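Spore germination protein GerM (Bacillus subtilis subsp. subtilis str. 168, PDB 6GZB) is of unknown biochemical function but affects both sporulation and germination, and carries two GerMN domains in tandem. Local coordinates at residues Y204-N209 / E213-V218; V110-D113 / T119-A122; A232-L237 / V268-N273; G99-L104 / E136-Q141. All blocks are in the same frame, centred on the assembly; numbering follows the deposited sequence.

Contact 1. Residues Y204-N209 / E213-V218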
# COMPACT_ATOMS: atom_id res chain seq x y z
N TYR A 204 -3.35 -6.04 3.07
CA TYR A 204 -3.29 -6.22 1.63
C TYR A 204 -4.16 -7.38 1.17
O TYR A 204 -4.06 -8.49 1.69
CB TYR A 204 -1.86 -6.44 1.16
CG TYR A 204 -1.03 -5.18 1.08
CD1 TYR A 204 -0.40 -4.66 2.20
CD2 TYR A 204 -0.85 -4.54 -0.12
CE1 TYR A 204 0.39 -3.53 2.11
CE2 TYR A 204 -0.07 -3.41 -0.23
CZ TYR A 204 0.53 -2.89 0.90
OH TYR A 204 1.31 -1.76 0.78
N TYR A 205 -5.03 -7.10 0.20
CA TYR A 205 -5.81 -8.14 -0.42
C TYR A 205 -5.42 -8.27 -1.87
O TYR A 205 -4.66 -7.47 -2.40
CB TYR A 205 -7.30 -7.83 -0.29
CG TYR A 205 -7.79 -7.80 1.13
CD1 TYR A 205 -7.95 -8.98 1.85
CD2 TYR A 205 -8.07 -6.60 1.76
CE1 TYR A 205 -8.40 -8.95 3.15
CE2 TYR A 205 -8.49 -6.57 3.08
CZ TYR A 205 -8.68 -7.74 3.76
OH TYR A 205 -9.10 -7.70 5.06
N LEU A 206 -5.96 -9.31 -2.51
CA LEU A 206 -5.56 -9.67 -3.87
C LEU A 206 -6.61 -9.20 -4.86
O LEU A 206 -7.81 -9.17 -4.56
CB LEU A 206 -5.38 -11.18 -3.92
CG LEU A 206 -4.86 -11.83 -5.20
CD1 LEU A 206 -3.40 -11.48 -5.44
CD2 LEU A 206 -5.04 -13.34 -5.12
N ALA A 207 -6.15 -8.60 -5.95
CA ALA A 207 -7.02 -8.28 -7.07
C ALA A 207 -6.37 -8.83 -8.34
O ALA A 207 -5.22 -9.27 -8.31
CB ALA A 207 -7.20 -6.78 -7.19
N GLU A 208 -7.09 -8.81 -9.44
CA GLU A 208 -6.48 -9.20 -10.70
C GLU A 208 -7.22 -8.63 -11.88
O GLU A 208 -8.41 -8.32 -11.81
CB GLU A 208 -6.38 -10.72 -10.82
CG GLU A 208 -7.70 -11.45 -10.83
CD GLU A 208 -7.59 -12.80 -11.52
OE1 GLU A 208 -6.52 -13.43 -11.42
OE2 GLU A 208 -8.56 -13.20 -12.20
N ASN A 209 -6.47 -8.42 -12.95
CA ASN A 209 -7.06 -8.08 -14.23
C ASN A 209 -6.50 -8.99 -15.32
O ASN A 209 -5.86 -10.01 -15.03
CB ASN A 209 -6.79 -6.60 -14.55
CG ASN A 209 -5.32 -6.25 -14.51
OD1 ASN A 209 -4.44 -7.12 -14.60
ND2 ASN A 209 -5.04 -4.96 -14.38
N GLU A 213 -2.18 -10.50 -11.32
CA GLU A 213 -2.56 -10.29 -9.94
C GLU A 213 -1.78 -9.12 -9.36
O GLU A 213 -0.63 -8.88 -9.73
CB GLU A 213 -2.23 -11.53 -9.11
CG GLU A 213 -3.06 -12.77 -9.41
CD GLU A 213 -2.63 -13.95 -8.55
OE1 GLU A 213 -1.42 -14.11 -8.32
OE2 GLU A 213 -3.51 -14.68 -8.04
N TYR A 214 -2.41 -8.39 -8.45
CA TYR A 214 -1.72 -7.33 -7.75
C TYR A 214 -2.31 -7.15 -6.36
O TYR A 214 -3.35 -7.69 -6.04
CB TYR A 214 -1.76 -6.03 -8.55
CG TYR A 214 -3.15 -5.56 -8.93
CD1 TYR A 214 -3.85 -4.68 -8.12
CD2 TYR A 214 -3.71 -5.89 -10.16
CE1 TYR A 214 -5.11 -4.23 -8.47
CE2 TYR A 214 -4.95 -5.41 -10.54
CZ TYR A 214 -5.65 -4.58 -9.69
OH TYR A 214 -6.87 -4.08 -10.05
N TYR A 215 -1.56 -6.49 -5.49
CA TYR A 215 -1.90 -6.44 -4.09
C TYR A 215 -2.39 -5.06 -3.72
O TYR A 215 -1.74 -4.06 -4.02
CB TYR A 215 -0.69 -6.85 -3.25
CG TYR A 215 -0.31 -8.30 -3.51
CD1 TYR A 215 -0.96 -9.33 -2.84
CD2 TYR A 215 0.57 -8.63 -4.54
CE1 TYR A 215 -0.68 -10.65 -3.12
CE2 TYR A 215 0.85 -9.95 -4.83
CZ TYR A 215 0.21 -10.95 -4.13
OH TYR A 215 0.50 -12.26 -4.40
N VAL A 216 -3.58 -5.01 -3.14
CA VAL A 216 -4.27 -3.77 -2.85
C VAL A 216 -4.37 -3.55 -1.34
O VAL A 216 -4.88 -4.41 -0.61
CB VAL A 216 -5.71 -3.82 -3.40
CG1 VAL A 216 -6.44 -2.52 -3.08
CG2 VAL A 216 -5.68 -4.08 -4.90
N PRO A 217 -3.83 -2.43 -0.87
CA PRO A 217 -3.84 -2.14 0.56
C PRO A 217 -5.16 -1.49 0.96
O PRO A 217 -5.66 -0.63 0.24
CB PRO A 217 -2.69 -1.14 0.70
CG PRO A 217 -2.65 -0.42 -0.59
CD PRO A 217 -3.14 -1.38 -1.65
N VAL A 218 -5.74 -1.95 2.05
CA VAL A 218 -7.01 -1.43 2.54
C VAL A 218 -6.88 -1.19 4.04
O VAL A 218 -6.46 -2.07 4.80
CB VAL A 218 -8.15 -2.44 2.29
CG1 VAL A 218 -9.42 -2.01 2.97
CG2 VAL A 218 -8.39 -2.62 0.79
O HOH W 1 -7.11 -3.21 -12.88

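Contact 2. Residues V110-D113 / T119-A122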
# COMPACT_ATOMS: atom_id res chain seq x y z
N VAL A 110 4.58 20.34 -10.77
CA VAL A 110 4.87 20.24 -9.35
C VAL A 110 6.35 20.42 -9.04
O VAL A 110 7.20 20.01 -9.83
CB VAL A 110 4.40 18.88 -8.78
CG1 VAL A 110 5.22 17.74 -9.38
CG2 VAL A 110 4.48 18.87 -7.26
N ASN A 111 6.64 21.09 -7.93
CA ASN A 111 7.96 21.08 -7.31
C ASN A 111 7.91 20.30 -5.99
O ASN A 111 6.92 20.33 -5.27
CB ASN A 111 8.42 22.51 -7.02
CG ASN A 111 8.52 23.35 -8.27
OD1 ASN A 111 9.05 22.92 -9.29
ND2 ASN A 111 8.01 24.57 -8.20
N VAL A 112 9.02 19.65 -5.66
CA VAL A 112 9.12 18.91 -4.42
C VAL A 112 10.35 19.36 -3.65
O VAL A 112 11.48 19.30 -4.13
CB VAL A 112 9.20 17.39 -4.66
CG1 VAL A 112 9.31 16.66 -3.33
CG2 VAL A 112 7.97 16.91 -5.42
N ASP A 113 10.12 19.79 -2.42
CA ASP A 113 11.19 20.21 -1.54
C ASP A 113 11.27 19.24 -0.36
O ASP A 113 10.35 19.15 0.46
CB ASP A 113 10.89 21.64 -1.04
CG ASP A 113 11.96 22.16 -0.11
OD1 ASP A 113 13.14 21.81 -0.32
OD2 ASP A 113 11.63 22.94 0.80
N THR A 119 10.20 15.55 5.85
CA THR A 119 9.00 16.14 5.28
C THR A 119 9.24 16.50 3.82
O THR A 119 10.22 17.18 3.50
CB THR A 119 8.59 17.42 6.03
OG1 THR A 119 8.26 17.09 7.38
CG2 THR A 119 7.40 18.09 5.37
N ALA A 120 8.36 16.05 2.94
CA ALA A 120 8.37 16.51 1.56
C ALA A 120 7.23 17.47 1.34
O ALA A 120 6.09 17.20 1.70
CB ALA A 120 8.25 15.33 0.61
N ILE A 121 7.55 18.62 0.75
CA ILE A 121 6.55 19.60 0.40
C ILE A 121 6.30 19.55 -1.10
O ILE A 121 7.20 19.81 -1.90
CB ILE A 121 6.98 21.02 0.83
CG1 ILE A 121 7.10 21.09 2.35
CG2 ILE A 121 5.97 22.04 0.35
CD1 ILE A 121 7.90 22.28 2.85
N ALA A 122 5.09 19.17 -1.47
CA ALA A 122 4.73 19.06 -2.87
C ALA A 122 3.90 20.26 -3.27
O ALA A 122 2.78 20.42 -2.81
CB ALA A 122 3.95 17.78 -3.12

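Contact 3. Residues A232-L237 / V268-N273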
# COMPACT_ATOMS: atom_id res chain seq x y z
N ALA A 232 -3.93 -9.36 14.73
CA ALA A 232 -5.09 -8.71 14.12
C ALA A 232 -5.00 -8.77 12.59
O ALA A 232 -5.98 -9.09 11.91
CB ALA A 232 -5.19 -7.27 14.59
N ALA A 233 -3.84 -8.40 12.06
CA ALA A 233 -3.59 -8.44 10.61
C ALA A 233 -3.83 -9.83 10.03
O ALA A 233 -4.53 -9.98 9.02
CB ALA A 233 -2.17 -7.98 10.31
N ILE A 234 -3.28 -10.84 10.68
CA ILE A 234 -3.47 -12.22 10.23
C ILE A 234 -4.94 -12.62 10.27
O ILE A 234 -5.44 -13.22 9.31
CB ILE A 234 -2.64 -13.20 11.09
CG1 ILE A 234 -1.15 -12.93 10.91
CG2 ILE A 234 -2.96 -14.63 10.70
CD1 ILE A 234 -0.71 -12.87 9.46
N ASN A 235 -5.64 -12.27 11.34
CA ASN A 235 -7.07 -12.59 11.44
C ASN A 235 -7.86 -11.90 10.33
O ASN A 235 -8.78 -12.50 9.75
CB ASN A 235 -7.65 -12.19 12.81
CG ASN A 235 -7.11 -13.05 13.94
OD1 ASN A 235 -6.57 -14.13 13.71
ND2 ASN A 235 -7.19 -12.53 15.16
N GLU A 236 -7.51 -10.66 10.00
CA GLU A 236 -8.20 -9.94 8.92
C GLU A 236 -7.91 -10.57 7.55
O GLU A 236 -8.77 -10.58 6.66
CB GLU A 236 -7.80 -8.46 8.89
CG GLU A 236 -8.32 -7.64 10.07
CD GLU A 236 -9.83 -7.69 10.21
OE1 GLU A 236 -10.52 -7.75 9.18
OE2 GLU A 236 -10.33 -7.74 11.35
N LEU A 237 -6.69 -11.05 7.37
CA LEU A 237 -6.33 -11.72 6.11
C LEU A 237 -7.13 -13.00 5.93
O LEU A 237 -7.62 -13.28 4.84
CB LEU A 237 -4.84 -12.03 6.08
CG LEU A 237 -3.94 -10.82 5.76
CD1 LEU A 237 -2.48 -11.15 5.95
CD2 LEU A 237 -4.18 -10.33 4.35
N VAL A 268 9.57 -10.83 12.44
CA VAL A 268 8.39 -11.44 13.04
C VAL A 268 8.37 -12.92 12.73
O VAL A 268 8.59 -13.33 11.59
CB VAL A 268 7.11 -10.79 12.49
CG1 VAL A 268 5.87 -11.49 13.03
CG2 VAL A 268 7.09 -9.30 12.84
N THR A 269 8.04 -13.71 13.74
CA THR A 269 7.85 -15.14 13.55
C THR A 269 6.39 -15.52 13.77
O THR A 269 5.83 -15.26 14.83
CB THR A 269 8.73 -15.95 14.52
OG1 THR A 269 10.10 -15.68 14.22
CG2 THR A 269 8.47 -17.44 14.36
N LEU A 270 5.79 -16.11 12.74
CA LEU A 270 4.41 -16.55 12.81
C LEU A 270 4.35 -18.07 12.87
O LEU A 270 5.10 -18.76 12.18
CB LEU A 270 3.63 -16.07 11.58
CG LEU A 270 3.64 -14.57 11.29
CD1 LEU A 270 2.94 -14.29 9.96
CD2 LEU A 270 2.98 -13.80 12.42
N ASP A 271 3.40 -18.57 13.64
CA ASP A 271 3.22 -19.99 13.80
C ASP A 271 1.78 -20.31 13.47
O ASP A 271 0.87 -19.92 14.19
CB ASP A 271 3.53 -20.39 15.25
CG ASP A 271 3.72 -21.89 15.42
OD1 ASP A 271 3.67 -22.63 14.41
OD2 ASP A 271 3.91 -22.33 16.57
N PHE A 272 1.57 -20.92 12.33
CA PHE A 272 0.25 -21.17 11.85
C PHE A 272 -0.25 -22.55 12.11
O PHE A 272 0.47 -23.43 12.47
CB PHE A 272 0.23 -21.01 10.34
CG PHE A 272 0.35 -19.61 9.86
CD1 PHE A 272 -0.74 -18.79 9.84
CD2 PHE A 272 1.53 -19.14 9.38
CE1 PHE A 272 -0.65 -17.52 9.38
CE2 PHE A 272 1.64 -17.86 8.93
CZ PHE A 272 0.54 -17.05 8.93
N ASN A 273 -1.54 -22.71 11.91
CA ASN A 273 -2.14 -24.01 11.95
C ASN A 273 -2.06 -24.61 10.55
O ASN A 273 -1.49 -24.03 9.65
CB ASN A 273 -3.57 -23.98 12.50
CG ASN A 273 -4.53 -23.12 11.70
OD1 ASN A 273 -4.23 -22.60 10.67
ND2 ASN A 273 -5.72 -23.01 12.19

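Contact 4. Residues G99-L104 / E136-Q141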
# COMPACT_ATOMS: atom_id res chain seq x y z
N GLY A 99 -6.34 -1.38 -17.05
CA GLY A 99 -7.13 -1.50 -15.84
C GLY A 99 -6.74 -0.47 -14.78
O GLY A 99 -7.16 -0.57 -13.63
N PHE A 100 -5.92 0.49 -15.16
CA PHE A 100 -5.50 1.56 -14.26
C PHE A 100 -5.61 2.91 -14.95
O PHE A 100 -5.48 2.99 -16.17
CB PHE A 100 -4.05 1.35 -13.81
CG PHE A 100 -3.85 0.16 -12.93
CD1 PHE A 100 -3.65 -1.10 -13.48
CD2 PHE A 100 -3.92 0.29 -11.55
CE1 PHE A 100 -3.48 -2.20 -12.67
CE2 PHE A 100 -3.79 -0.82 -10.74
CZ PHE A 100 -3.56 -2.06 -11.30
N ARG A 101 -5.78 3.96 -14.15
CA ARG A 101 -5.77 5.33 -14.68
C ARG A 101 -4.87 6.23 -13.84
O ARG A 101 -4.58 5.93 -12.69
CB ARG A 101 -7.19 5.90 -14.73
CG ARG A 101 -7.88 6.06 -13.38
CD ARG A 101 -9.27 6.67 -13.53
NE ARG A 101 -10.13 6.52 -12.34
CZ ARG A 101 -10.47 7.52 -11.51
NH1 ARG A 101 -10.00 8.74 -11.71
NH2 ARG A 101 -11.24 7.29 -10.47
N ALA A 102 -4.41 7.32 -14.46
CA ALA A 102 -3.60 8.31 -13.78
C ALA A 102 -4.45 9.08 -12.78
O ALA A 102 -5.66 8.88 -12.69
CB ALA A 102 -2.96 9.24 -14.78
N VAL A 103 -3.81 9.96 -12.01
CA VAL A 103 -4.43 10.47 -10.78
C VAL A 103 -4.59 11.99 -10.80
O VAL A 103 -5.63 12.52 -10.43
CB VAL A 103 -3.58 10.08 -9.55
CG1 VAL A 103 -4.17 10.68 -8.28
CG2 VAL A 103 -3.50 8.57 -9.43
N LEU A 104 -3.52 12.70 -11.13
CA LEU A 104 -3.55 14.16 -11.11
C LEU A 104 -4.10 14.69 -12.43
O LEU A 104 -3.92 14.07 -13.48
CB LEU A 104 -2.15 14.71 -10.87
CG LEU A 104 -1.49 14.25 -9.57
CD1 LEU A 104 -0.05 14.75 -9.50
CD2 LEU A 104 -2.31 14.71 -8.37
N GLU A 136 -11.21 12.80 -4.54
CA GLU A 136 -10.46 13.70 -3.67
C GLU A 136 -9.52 12.96 -2.71
O GLU A 136 -8.33 13.27 -2.64
CB GLU A 136 -11.42 14.56 -2.86
CG GLU A 136 -10.74 15.68 -2.11
CD GLU A 136 -11.69 16.83 -1.82
OE1 GLU A 136 -12.40 16.78 -0.80
OE2 GLU A 136 -11.71 17.78 -2.63
N GLN A 137 -10.04 11.97 -2.00
CA GLN A 137 -9.23 11.20 -1.07
C GLN A 137 -8.21 10.34 -1.80
O GLN A 137 -7.11 10.14 -1.31
CB GLN A 137 -10.12 10.29 -0.20
CG GLN A 137 -10.81 11.00 0.95
CD GLN A 137 -10.86 10.14 2.19
OE1 GLN A 137 -9.96 10.17 3.03
NE2 GLN A 137 -11.90 9.33 2.29
N LYS A 138 -8.57 9.84 -2.98
CA LYS A 138 -7.64 9.05 -3.78
C LYS A 138 -6.39 9.85 -4.10
O LYS A 138 -5.27 9.34 -3.99
CB LYS A 138 -8.30 8.61 -5.09
CG LYS A 138 -9.53 7.74 -4.90
CD LYS A 138 -10.11 7.32 -6.25
CE LYS A 138 -11.59 6.97 -6.12
NZ LYS A 138 -11.83 5.87 -5.15
N ILE A 139 -6.58 11.10 -4.51
CA ILE A 139 -5.47 11.96 -4.88
C ILE A 139 -4.52 12.19 -3.70
O ILE A 139 -3.30 12.07 -3.84
CB ILE A 139 -5.98 13.30 -5.44
CG1 ILE A 139 -6.54 13.08 -6.84
CG2 ILE A 139 -4.88 14.35 -5.47
CD1 ILE A 139 -7.51 14.15 -7.28
N VAL A 140 -5.06 12.48 -2.52
CA VAL A 140 -4.23 12.70 -1.33
C VAL A 140 -3.43 11.44 -1.00
O VAL A 140 -2.24 11.52 -0.71
CB VAL A 140 -5.08 13.07 -0.10
CG1 VAL A 140 -4.19 13.27 1.12
CG2 VAL A 140 -5.89 14.34 -0.37
N GLN A 141 -4.08 10.29 -1.04
CA GLN A 141 -3.43 9.03 -0.71
C GLN A 141 -2.37 8.66 -1.74
O GLN A 141 -1.29 8.19 -1.37
CB GLN A 141 -4.46 7.92 -0.58
CG GLN A 141 -5.34 8.06 0.65
CD GLN A 141 -6.60 7.22 0.59
OE1 GLN A 141 -6.81 6.46 -0.37
NE2 GLN A 141 -7.44 7.33 1.62

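Contact 1. Residues Y204-N209 / E213-V218
The carbonyl oxygen of Y205 receives V216 N at 2.8 Å in an almost straight bond, 175° at the hydrogen, and the CA of Y215 adds a CA-H...O contact to the same oxygen. In return Y205 N donates to V216 O, again at 2.8 Å. Two residues further on, A207 and Y214 form a second doubly bonded pair, with A207 N 2.9 Å from Y214 O. Together the bonds fix the register of two strands whose directions differ by 140°, antiparallel but strongly twisted. On the face that carries Y204, L206, Y215 and P217, CB of P217 lies over one face of the Y204 ring, 3.8 Å from its centroid, which meets the criterion for a CH-pi contact. The Y204 hydroxyl is hydrogen-bonded to E301 OE1. Replacing this tyrosine with an alanine would probably uncover P217 CB and leave E301 without that partner. Beside it, L206 and Y215 run side by side in the same direction, CD1 of L206 being 3.7 Å from CE1 of Y215. On the other face, CG of Y214 stands between its backbone N and carbonyl carbon (chi1 56°), which turns the ring across the strand pair, so that A207 CB sits over one ring face, 3.9 Å from the centroid. Y214 OH is hydrogen-bonded to D60 OD2, and a water donating to it accepts from N209 ND2, while N209 OD1 takes S212 N. Alternating hydrogen-bonded and non-hydrogen-bonded pairs, with only three residues between the segments, identify a beta hairpin of the second GerMN domain.

Contact 2. Residues V110-D113 / T119-A122
V112 carries CG1 trans to its backbone N (chi1 180°), which aims this methyl at A120, 4.3 Å from its CB. I121 sets CG1 opposite its carbonyl carbon (chi1 -64°) and continues extended, bringing CD1 to 4.3 Å from D113 OD2, a loose van der Waals approach to a carboxylate oxygen that is salt-bridged to K115. The backbones hold the two strands much more firmly. D113 N donates to I121 O at 3.0 Å, and I121 N returns the bond to D113 O at 2.9 Å, so this hydrogen-bonded pair is closed in both directions. I121 O has a second neighbour in V112 CA, which approaches it to 3.3 Å as a CA-H...O contact. V112 and A122 make the adjoining non-hydrogen-bonded pair. On their face CG2 of V110 also comes within 4.3 Å of A122 CB, and L83 of helix 78-84 touches V110, V112 and A122 alike, showing that this face is turned toward that helix. D113 and I121, each next to one of that pair on its strand, point to the other face. With strand directions 161° apart and five residues joining the segments, this is an antiparallel beta hairpin at the margin of a mixed four-stranded sheet, in which 110-114 is an outermost strand within the chain.

Contact 3. Residues A232-L237 / V268-N273
All contact between the two segments is apolar, and I234 alone carries it for the helix. Its CD1 and the CD1 of L270 reach toward each other tip to tip at 3.9 Å. Its second branch, CG2, meets CE1 of F272, also at 3.9 Å. The beta-branch gives one isoleucine two arms, and chi1 of -64° with chi2 of -51° aims CD1 at the leucine and CG2 at the aromatic ring. No hydrogen bond crosses between the segments, and their closest CA atoms, those of I234 and L270, remain 9.4 Å apart, a spacing that side chains rather than backbones must bridge. Polar groups are engaged elsewhere: the carboxylate of E236 forms salt bridges with K220 and K239, while that of D271 is hydrogen-bonded to S259 OG and G314 N. Within the helix, E236 N bonds to A232 O at 2.9 Å, keeping the turn that presents I234. As for the surroundings, L270 pairs through its backbone with strand 307-312, I295 of helix 289-299 touches both L270 and F272, and the side chain of A233 reaches T298 of that helix and L201 of strand 198-208, so helix 229-239 is packed among two sheets and a second helix.

Contact 4. Residues G99-L104 / E136-Q141
This is a helix-on-loop contact of the first GerMN domain: I139, near the start of helix 136-147, lies against V103 and L104 in the loop that follows the short strand 100-101. CG1 of V103 is 3.7 Å from CG1 of I139, the two side chains sliding past each other in opposite directions. With chi1 at 176°, CG1 of V103 stands across CB from its own backbone N and also comes within 3.9 Å of I139 CA. The other branch of the isoleucine, CG2, meets L104 CD2 at 3.9 Å. Cut back to an alanine, I139 would lose both branches, which is likely to open a gap beside V103 and leave L104 CD2 without its methyl partner. At the more exposed end the contact is slighter: NH2 of R101 comes only to 4.4 Å from CD of K138. The two charges are directed to separate partners, R101 NH2 to a salt bridge with D135 OD1 and K138 NZ to a hydrogen bond with G63 O, and their nearest nitrogens, R101 NH2 and K138 NZ, stay 5.5 Å apart. Around this interface, I59 of strand 51-60 touches R101, V103 and K138, V65 of strand 65-73 touches K138 and Q141, and so the start of the helix packs against the sheet to which strand 100-101 belongs.

From the N terminus, contact 4 opens first at 99-104 and closes on helix 136-147, encircling a loop inside which the hairpin of contact 2 is nested; the two do not touch, but belong to one GerMN domain. Contact 1 follows as a separate hairpin in the second domain, and contact 3 closes a 30-residue loop after it, tying helix 229-239 to strand 267-272; no contacts cross. Contact 1 is the junction: Y214 and N209 pack on F100 of the 99-104 segment, joining the two domains, while Y204 and Y205 meet L237 and E236 of helix 229-239. Contacts 2 and 3 lie on opposite sides of the chain's centre, their centres about 37 Å apart.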